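Local structure of NADP-dependent alcohol dehydrogenase (Entamoeba histolytica, 2OUI) at residues L4-I9 against I49-D54; Y99-G104 against G292-G297; I320-E325 against P341-K346. The protein catalyses the NADP-dependent oxidation of alcohols and the reverse reduction of carbonyl compounds, as a tetrameric zinc-containing dehydrogenase. The protein carries 1 engineered substitution. All coordinates share one frame; numbering follows the deposited sequence. Where two conformers were deposited one is given.

Contact 1 (L4-I9 against I49-D54)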
loop_
_atom_site.group_PDB
_atom_site.type_symbol
_atom_site.label_atom_id
_atom_site.label_comp_id
_atom_site.label_asym_id
_atom_site.label_seq_id
_atom_site.Cartn_x
_atom_site.Cartn_y
_atom_site.Cartn_z
ATOM N N LEU A 4 -6.042 -30.874 -28.681
ATOM C CA LEU A 4 -6.791 -31.685 -27.721
ATOM C C LEU A 4 -7.814 -30.766 -27.074
ATOM O O LEU A 4 -7.420 -29.772 -26.444
ATOM C CB LEU A 4 -5.862 -32.267 -26.651
ATOM C CG LEU A 4 -6.627 -33.086 -25.596
ATOM C CD1 LEU A 4 -7.217 -34.299 -26.237
ATOM C CD2 LEU A 4 -5.707 -33.480 -24.453
ATOM N N ALA A 5 -9.106 -31.090 -27.234
ATOM C CA ALA A 5 -10.203 -30.177 -26.868
ATOM C C ALA A 5 -11.181 -30.716 -25.822
ATOM O O ALA A 5 -11.320 -31.932 -25.670
ATOM C CB ALA A 5 -10.994 -29.783 -28.105
ATOM N N MET A 6 -11.852 -29.793 -25.119
ATOM C CA MET A 6 -13.057 -30.098 -24.344
ATOM C C MET A 6 -14.200 -30.096 -25.337
ATOM O O MET A 6 -14.533 -29.050 -25.908
ATOM C CB MET A 6 -13.310 -29.014 -23.299
ATOM C CG MET A 6 -14.624 -29.176 -22.546
ATOM S SD MET A 6 -14.676 -27.947 -21.237
ATOM C CE MET A 6 -16.308 -28.311 -20.581
ATOM N N LEU A 7 -14.781 -31.268 -25.565
ATOM C CA LEU A 7 -15.857 -31.407 -26.526
ATOM C C LEU A 7 -17.207 -31.133 -25.866
ATOM O O LEU A 7 -18.184 -30.795 -26.535
ATOM C CB LEU A 7 -15.832 -32.802 -27.119
ATOM C CG LEU A 7 -14.497 -33.280 -27.693
ATOM C CD1 LEU A 7 -14.617 -34.702 -28.188
ATOM C CD2 LEU A 7 -14.040 -32.354 -28.797
ATOM N N GLY A 8 -17.249 -31.298 -24.554
ATOM C CA GLY A 8 -18.447 -31.038 -23.763
ATOM C C GLY A 8 -18.058 -31.314 -22.331
ATOM O O GLY A 8 -16.968 -31.837 -22.086
ATOM N N ILE A 9 -18.915 -30.955 -21.380
ATOM C CA ILE A 9 -18.665 -31.324 -19.988
ATOM C C ILE A 9 -18.435 -32.834 -19.924
ATOM O O ILE A 9 -19.236 -33.612 -20.444
ATOM C CB ILE A 9 -19.790 -30.836 -19.033
ATOM C CG1 ILE A 9 -19.705 -29.308 -18.905
ATOM C CG2 ILE A 9 -19.679 -31.513 -17.649
ATOM C CD1 ILE A 9 -20.820 -28.667 -18.077
ATOM N N ILE A 49 -16.683 -23.667 -14.866
ATOM C CA ILE A 49 -16.832 -22.355 -15.520
ATOM C C ILE A 49 -17.757 -22.391 -16.737
ATOM O O ILE A 49 -17.622 -21.572 -17.654
ATOM C CB ILE A 49 -15.462 -21.693 -15.872
ATOM C CG1 ILE A 49 -14.611 -22.613 -16.759
ATOM C CG2 ILE A 49 -14.746 -21.221 -14.576
ATOM C CD1 ILE A 49 -13.304 -21.991 -17.258
ATOM N N GLY A 50 -18.697 -23.339 -16.725
ATOM C CA GLY A 50 -19.705 -23.466 -17.759
ATOM C C GLY A 50 -19.322 -24.446 -18.851
ATOM O O GLY A 50 -18.157 -24.814 -18.972
ATOM N N ASP A 51 -20.304 -24.853 -19.653
ATOM C CA ASP A 51 -20.082 -25.781 -20.757
ATOM C C ASP A 51 -19.262 -25.105 -21.856
ATOM O O ASP A 51 -19.254 -23.872 -21.987
ATOM C CB ASP A 51 -21.429 -26.285 -21.309
ATOM C CG ASP A 51 -21.296 -27.518 -22.237
ATOM O OD1 ASP A 51 -20.187 -28.054 -22.429
ATOM O OD2 ASP A 51 -22.323 -27.960 -22.786
ATOM N N ARG A 52 -18.543 -25.925 -22.615
ATOM C CA ARG A 52 -17.803 -25.476 -23.789
ATOM C C ARG A 52 -17.946 -26.536 -24.851
ATOM O O ARG A 52 -18.227 -27.702 -24.564
ATOM C CB ARG A 52 -16.314 -25.300 -23.486
ATOM C CG ARG A 52 -15.996 -24.402 -22.313
ATOM C CD ARG A 52 -15.991 -22.939 -22.738
ATOM N NE ARG A 52 -15.423 -22.105 -21.689
ATOM C CZ ARG A 52 -16.107 -21.650 -20.645
ATOM N NH1 ARG A 52 -17.398 -21.954 -20.512
ATOM N NH2 ARG A 52 -15.499 -20.906 -19.732
ATOM N N HIS A 53 -17.791 -26.122 -26.093
ATOM C CA HIS A 53 -17.659 -27.077 -27.172
ATOM C C HIS A 53 -16.479 -26.656 -28.034
ATOM O O HIS A 53 -16.252 -25.446 -28.259
ATOM C CB HIS A 53 -18.964 -27.219 -27.968
ATOM C CG HIS A 53 -19.917 -28.231 -27.396
ATOM N ND1 HIS A 53 -20.321 -28.219 -26.076
ATOM C CD2 HIS A 53 -20.554 -29.279 -27.973
ATOM C CE1 HIS A 53 -21.155 -29.221 -25.863
ATOM N NE2 HIS A 53 -21.316 -29.879 -26.998
ATOM N N ASP A 54 -15.698 -27.663 -28.411
ATOM C CA ASP A 54 -14.518 -27.563 -29.267
ATOM C C ASP A 54 -13.415 -26.603 -28.812
ATOM O O ASP A 54 -12.657 -26.093 -29.619
ATOM C CB ASP A 54 -14.953 -27.345 -30.718
ATOM C CG ASP A 54 -15.952 -28.406 -31.183
ATOM O OD1 ASP A 54 -16.050 -29.460 -30.503
ATOM O OD2 ASP A 54 -16.638 -28.191 -32.210
HETATM O O HOH W 1 -22.041 -30.911 -22.503
#

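Contact 2 (Y99-G104 against G292-G297)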
loop_
_atom_site.group_PDB
_atom_site.type_symbol
_atom_site.label_atom_id
_atom_site.label_comp_id
_atom_site.label_asym_id
_atom_site.label_seq_id
_atom_site.Cartn_x
_atom_site.Cartn_y
_atom_site.Cartn_z
ATOM N N TYR A 99 -5.491 -4.275 -12.747
ATOM C CA TYR A 99 -5.930 -5.674 -12.740
ATOM C C TYR A 99 -5.996 -6.235 -14.170
ATOM O O TYR A 99 -7.070 -6.576 -14.667
ATOM C CB TYR A 99 -7.317 -5.770 -12.086
ATOM C CG TYR A 99 -7.264 -5.572 -10.577
ATOM C CD1 TYR A 99 -7.617 -4.353 -9.999
ATOM C CD2 TYR A 99 -6.847 -6.616 -9.729
ATOM C CE1 TYR A 99 -7.558 -4.179 -8.601
ATOM C CE2 TYR A 99 -6.787 -6.450 -8.333
ATOM C CZ TYR A 99 -7.145 -5.238 -7.786
ATOM O OH TYR A 99 -7.109 -5.077 -6.418
ATOM N N PRO A 100 -4.844 -6.324 -14.845
ATOM C CA PRO A 100 -4.861 -6.749 -16.235
ATOM C C PRO A 100 -5.276 -8.198 -16.411
ATOM O O PRO A 100 -5.668 -8.579 -17.516
ATOM C CB PRO A 100 -3.415 -6.552 -16.694
ATOM C CG PRO A 100 -2.605 -6.467 -15.456
ATOM C CD PRO A 100 -3.489 -6.043 -14.344
ATOM N N MET A 101 -5.209 -9.006 -15.344
ATOM C CA MET A 101 -5.689 -10.400 -15.459
ATOM C C MET A 101 -7.191 -10.454 -15.622
ATOM O O MET A 101 -7.748 -11.511 -15.932
ATOM C CB MET A 101 -5.245 -11.253 -14.267
ATOM C CG MET A 101 -5.845 -10.888 -12.891
ATOM S SD MET A 101 -5.135 -9.378 -12.164
ATOM C CE MET A 101 -3.474 -9.873 -11.786
ATOM N N HIS A 102 -7.858 -9.315 -15.387
ATOM C CA HIS A 102 -9.309 -9.214 -15.598
ATOM C C HIS A 102 -9.678 -8.343 -16.787
ATOM O O HIS A 102 -10.777 -7.775 -16.827
ATOM C CB HIS A 102 -10.002 -8.737 -14.314
ATOM C CG HIS A 102 -9.750 -9.639 -13.147
ATOM N ND1 HIS A 102 -10.211 -10.938 -13.099
ATOM C CD2 HIS A 102 -9.064 -9.439 -11.993
ATOM C CE1 HIS A 102 -9.812 -11.503 -11.972
ATOM N NE2 HIS A 102 -9.125 -10.609 -11.279
ATOM N N SER A 103 -8.780 -8.263 -17.773
ATOM C CA SER A 103 -9.011 -7.397 -18.921
ATOM C C SER A 103 -10.213 -7.871 -19.725
ATOM O O SER A 103 -10.254 -9.026 -20.151
ATOM C CB SER A 103 -7.763 -7.349 -19.795
ATOM O OG SER A 103 -7.451 -8.654 -20.303
ATOM N N GLY A 104 -11.204 -6.995 -19.896
ATOM C CA GLY A 104 -12.422 -7.375 -20.634
ATOM C C GLY A 104 -13.519 -7.942 -19.731
ATOM O O GLY A 104 -14.642 -8.157 -20.179
ATOM N N GLY A 292 -8.733 -13.356 -3.086
ATOM C CA GLY A 292 -8.871 -14.523 -3.957
ATOM C C GLY A 292 -8.608 -14.023 -5.347
ATOM O O GLY A 292 -9.438 -13.317 -5.907
ATOM N N GLY A 293 -7.479 -14.418 -5.923
ATOM C CA GLY A 293 -7.095 -13.796 -7.192
ATOM C C GLY A 293 -6.461 -14.716 -8.220
ATOM O O GLY A 293 -5.683 -15.587 -7.900
ATOM N N LEU A 294 -6.808 -14.455 -9.466
ATOM C CA LEU A 294 -6.142 -14.987 -10.670
ATOM C C LEU A 294 -4.709 -14.462 -10.870
ATOM O O LEU A 294 -4.429 -13.289 -10.663
ATOM C CB LEU A 294 -7.016 -14.585 -11.866
ATOM C CG LEU A 294 -6.601 -15.078 -13.251
ATOM C CD1 LEU A 294 -6.607 -16.607 -13.334
ATOM C CD2 LEU A 294 -7.527 -14.447 -14.278
ATOM N N THR A 295 -3.778 -15.329 -11.296
ATOM C CA THR A 295 -2.383 -14.895 -11.449
ATOM C C THR A 295 -2.208 -13.722 -12.420
ATOM O O THR A 295 -2.923 -13.634 -13.432
ATOM C CB THR A 295 -1.498 -16.073 -11.918
ATOM O OG1 THR A 295 -0.141 -15.627 -12.098
ATOM C CG2 THR A 295 -2.059 -16.701 -13.217
ATOM N N PRO A 296 -1.242 -12.833 -12.139
ATOM C CA PRO A 296 -0.697 -11.958 -13.162
ATOM C C PRO A 296 -0.160 -12.768 -14.351
ATOM O O PRO A 296 0.125 -13.969 -14.233
ATOM C CB PRO A 296 0.491 -11.287 -12.439
ATOM C CG PRO A 296 0.078 -11.281 -10.993
ATOM C CD PRO A 296 -0.623 -12.584 -10.816
ATOM N N GLY A 297 -0.005 -12.097 -15.479
ATOM C CA GLY A 297 0.634 -12.693 -16.648
ATOM C C GLY A 297 1.324 -11.605 -17.453
ATOM O O GLY A 297 1.686 -10.544 -16.918
#

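Contact 3 (I320-E325 against P341-K346)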
loop_
_atom_site.group_PDB
_atom_site.type_symbol
_atom_site.label_atom_id
_atom_site.label_comp_id
_atom_site.label_asym_id
_atom_site.label_seq_id
_atom_site.Cartn_x
_atom_site.Cartn_y
_atom_site.Cartn_z
ATOM N N ILE A 320 8.709 -31.510 -11.353
ATOM C CA ILE A 320 8.488 -32.390 -12.510
ATOM C C ILE A 320 8.637 -33.850 -12.100
ATOM O O ILE A 320 9.741 -34.322 -11.770
ATOM C CB ILE A 320 9.473 -32.066 -13.639
ATOM C CG1 ILE A 320 9.324 -30.606 -14.096
ATOM C CG2 ILE A 320 9.277 -33.036 -14.839
ATOM C CD1 ILE A 320 10.449 -30.143 -15.021
ATOM N N THR A 321 7.538 -34.587 -12.160
ATOM C CA THR A 321 7.563 -35.996 -11.752
ATOM C C THR A 321 7.426 -36.979 -12.914
ATOM O O THR A 321 7.779 -38.138 -12.784
ATOM C CB THR A 321 6.450 -36.300 -10.751
ATOM O OG1 THR A 321 5.202 -35.803 -11.266
ATOM C CG2 THR A 321 6.761 -35.624 -9.404
ATOM N N HIS A 322 6.878 -36.511 -14.026
ATOM C CA HIS A 322 6.565 -37.367 -15.168
ATOM C C HIS A 322 6.975 -36.618 -16.422
ATOM O O HIS A 322 6.632 -35.446 -16.581
ATOM C CB HIS A 322 5.064 -37.624 -15.240
ATOM C CG HIS A 322 4.530 -38.471 -14.130
ATOM N ND1 HIS A 322 4.306 -37.980 -12.860
ATOM C CD2 HIS A 322 4.147 -39.768 -14.107
ATOM C CE1 HIS A 322 3.823 -38.947 -12.099
ATOM N NE2 HIS A 322 3.723 -40.043 -12.830
ATOM N N ARG A 323 7.690 -37.298 -17.315
ATOM C CA ARG A 323 8.168 -36.692 -18.552
ATOM C C ARG A 323 7.721 -37.511 -19.763
ATOM O O ARG A 323 7.916 -38.735 -19.787
ATOM C CB ARG A 323 9.695 -36.584 -18.529
ATOM C CG ARG A 323 10.235 -35.611 -17.484
ATOM C CD ARG A 323 11.759 -35.673 -17.388
ATOM N NE ARG A 323 12.258 -35.021 -16.170
ATOM C CZ ARG A 323 12.631 -33.745 -16.099
ATOM N NH1 ARG A 323 12.563 -32.955 -17.177
ATOM N NH2 ARG A 323 13.065 -33.246 -14.946
ATOM N N PHE A 324 7.133 -36.842 -20.760
ATOM C CA PHE A 324 6.624 -37.487 -21.990
ATOM C C PHE A 324 7.283 -36.830 -23.211
ATOM O O PHE A 324 7.776 -35.705 -23.131
ATOM C CB PHE A 324 5.098 -37.252 -22.116
ATOM C CG PHE A 324 4.271 -37.935 -21.058
ATOM C CD1 PHE A 324 3.863 -37.239 -19.932
ATOM C CD2 PHE A 324 3.858 -39.250 -21.219
ATOM C CE1 PHE A 324 3.088 -37.862 -18.928
ATOM C CE2 PHE A 324 3.084 -39.892 -20.242
ATOM C CZ PHE A 324 2.697 -39.194 -19.096
ATOM N N GLU A 325 7.258 -37.511 -24.348
ATOM C CA GLU A 325 7.703 -36.899 -25.589
ATOM C C GLU A 325 6.580 -37.014 -26.597
ATOM O O GLU A 325 6.003 -38.093 -26.755
ATOM C CB GLU A 325 8.916 -37.630 -26.163
ATOM C CG GLU A 325 10.123 -37.697 -25.245
ATOM C CD GLU A 325 10.947 -36.420 -25.263
ATOM O OE1 GLU A 325 11.079 -35.810 -26.354
ATOM O OE2 GLU A 325 11.470 -36.034 -24.191
ATOM N N PRO A 341 -2.165 -40.084 -9.245
ATOM C CA PRO A 341 -1.374 -41.097 -8.520
ATOM C C PRO A 341 -0.459 -40.462 -7.463
ATOM O O PRO A 341 -0.165 -39.254 -7.537
ATOM C CB PRO A 341 -0.526 -41.739 -9.626
ATOM C CG PRO A 341 -0.498 -40.736 -10.710
ATOM C CD PRO A 341 -1.845 -40.087 -10.680
ATOM N N ALA A 342 -0.017 -41.267 -6.495
ATOM C CA ALA A 342 0.799 -40.788 -5.360
ATOM C C ALA A 342 2.105 -40.108 -5.809
ATOM O O ALA A 342 2.614 -39.193 -5.158
ATOM C CB ALA A 342 1.112 -41.964 -4.417
ATOM N N ASP A 343 2.606 -40.615 -6.926
ATOM C CA ASP A 343 3.805 -40.242 -7.651
ATOM C C ASP A 343 3.812 -38.797 -8.196
ATOM O O ASP A 343 4.873 -38.258 -8.521
ATOM C CB ASP A 343 3.834 -41.201 -8.866
ATOM C CG ASP A 343 5.236 -41.500 -9.373
ATOM O OD1 ASP A 343 6.074 -40.571 -9.475
ATOM O OD2 ASP A 343 5.490 -42.683 -9.701
ATOM N N LEU A 344 2.631 -38.183 -8.287
ATOM C CA LEU A 344 2.427 -37.008 -9.131
ATOM C C LEU A 344 2.629 -35.679 -8.419
ATOM O O LEU A 344 2.146 -35.480 -7.308
ATOM C CB LEU A 344 1.014 -37.034 -9.744
ATOM C CG LEU A 344 0.568 -35.803 -10.567
ATOM C CD1 LEU A 344 1.195 -35.870 -11.929
ATOM C CD2 LEU A 344 -0.937 -35.725 -10.708
ATOM N N ILE A 345 3.361 -34.783 -9.085
ATOM C CA ILE A 345 3.273 -33.344 -8.830
ATOM C C ILE A 345 2.892 -32.708 -10.179
ATOM O O ILE A 345 1.751 -32.315 -10.378
ATOM C CB ILE A 345 4.588 -32.743 -8.236
ATOM C CG1 ILE A 345 4.919 -33.435 -6.896
ATOM C CG2 ILE A 345 4.456 -31.205 -8.091
ATOM C CD1 ILE A 345 6.260 -33.037 -6.284
ATOM N N LYS A 346 3.817 -32.693 -11.139
ATOM C CA LYS A 346 3.526 -32.046 -12.419
ATOM C C LYS A 346 4.176 -32.825 -13.573
ATOM O O LYS A 346 5.359 -33.122 -13.513
ATOM C CB LYS A 346 4.058 -30.609 -12.345
ATOM C CG LYS A 346 3.541 -29.670 -13.372
ATOM C CD LYS A 346 2.130 -29.214 -13.090
ATOM C CE LYS A 346 1.777 -28.192 -14.151
ATOM N NZ LYS A 346 0.395 -27.659 -14.001
HETATM O O HOH W 2 8.956 -39.239 -10.048
#

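Contact 1 (L4-I9 against I49-D54)
The thioether of Met6 lies across the base of the Arg52 side chain, SD 3.8 Å from Arg52 CB, with the methyl CE carried on past the backbone N of Arg52. Met6 CG stands anti to its backbone N (chi1 174°) and the chain beyond it is extended, which takes the sulphur out from strand 2-8 to the loop; the same side chain also packs on Thr43 and Val44 of helix 38-46. Arg52 bends after CG and turns its guanidinium back on its own loop: NH1 donates to Ile49 O at 2.9 Å and, straighter (158°), to Asp51 O at 3.0 Å, while NE donates to Asn114 O. This loop leads from helix 38-46 into the short strand 55-56, which joins strands 11-16 and 2-8 in a three-stranded antiparallel sheet; ahead of that strand it runs beside strand 2-8 in roughly the opposite direction, as irregular chain. Where strand 2-8 ends, Gly8 CA makes a CA-H...O contact of 3.4 Å with Arg52 O. Ile9 N gives a weak bond to Asp51 OD1 (3.3 Å), and a water accepts weakly from Ile9 N while donating to Asp51 OD2. Ile9 CG1 and CD1 lie against the Asp51 side chain and CA. A stacking of the His53 imidazole over Leu7 O is doubtful, since His53 was modelled in two conformers.

Contact 2 (Y99-G104 against G292-G297)
Leu294 meets both Met101 and His102. Its CG is anti to the backbone N (chi1 -177°), and the branch CD2 reaches Met101 O at 3.4 Å and Met101 CB at 3.9 Å, while CB approaches CE1 of the His102 ring at 4.2 Å. The leucine and methionine side chains run antiparallel past one another, with Met101 CG resting near Leu294 O. Thr295 contributes backbone: its carbonyl O lies 3.4 Å from Met101 CB and, buried here, has no hydrogen-bond partner in the model. The hydroxyl of Thr295 turns the other way, OG1 donating to Pro296 O at 2.7 Å on a lone pair in the carbonyl plane and also bonding Thr153 OG1. At Pro296 the ring takes the methyl of Met101, with CG 3.9 Å from Met101 CE. In Met101, chi1 of 66° sets CG between backbone N and carbonyl carbon, over one face of the His102 ring and offset toward its rim; bends at chi2 and chi3 then bring CE to Pro296. That imidazole is held at both nitrogens, by Leu107 N and by His287 of the second subunit. Zinc lies about 7 Å from the Thr295 side chain, consistent with a place beside the active-site cleft. Segment 99-104, a loop with a short 3-10 segment at 100-101, thus packs on the link between strand 288-292, outermost in the parallel Rossmann sheet within this subunit, and helix 298-310; Gly292 and Leu294 bond the second subunit's backbone, and helix 148-161 touches Thr295 and Pro296.

Contact 3 (I320-E325 against P341-K346)
Thr321 OG1 accepts an almost straight hydrogen bond from Ile345 N (3.0 Å, 177° at the hydrogen). A second bond, 2.8 Å long, joins Thr321 OG1 to His322 ND1, and either atom could be the donor. The hydroxyl occupies the crowded position between backbone N and carbonyl carbon (chi1 50°), which puts it toward the loop 341-346, and it lies in the plane of the imidazole at the ring edge, which helps set the rotation of the ring. The backbone N of the same threonine, Thr321 N, donates to Lys346 O at 3.0 Å, and that oxygen receives a CA-H...O contact of 3.4 Å from Ile320 CA. These two backbone approaches belong to a parallel bridge between Ile320 and Lys346, where strands 320-325 and 346-350 come together. The strands are neighbours joined through helix 329-339, a beta-alpha-beta crossover, and the type I turn from Pro341 to Leu344 lies between the helix and the second strand. Packing follows outward from the threonine. Thr321 CG2 touches Asp343 O at 3.4 Å and lies against CB and CG1 of Ile345, whose own side chain runs on to His202, Cys203 and Ile206 of helix 201-209. The His322 ring crosses Leu344 at about a right angle, with ND1 3.9 Å from Leu344 CD1 and Leu344 CA at the ring edge, near its plane. Asp343 crosses the ring at a slant, its carboxylate plane turned 55° from it and its OD1 3.8 Å from His322 CE1. Lys346 leads away from strand 320-325: its NZ forms a salt bridge with Glu60 and a hydrogen bond with Pro36 O, and the side chain comes within about 6 Å of the zinc.

From the N terminus, contact 1 comes first: it brings the loop after helix 38-46 back to strand 2-8, within the same part of the fold. Contact 2 closes the longest loop, of 187 residues, which takes in the parallel Rossmann-type sheet almost entirely, up to the end of strand 288-292, and returns to the 99-104 turn, so catalytic-domain and Rossmann parts are joined. Contact 3 closes a short loop holding helix 329-339 and feeds strand 346-350, which pairs antiparallel with strand 27-34. The three loops follow in series; none nests or crosses. Nearest atoms of any two contacts are about 9 to 11 Å apart, and contacts 2 and 3 lie on opposite sides of the chain's centre.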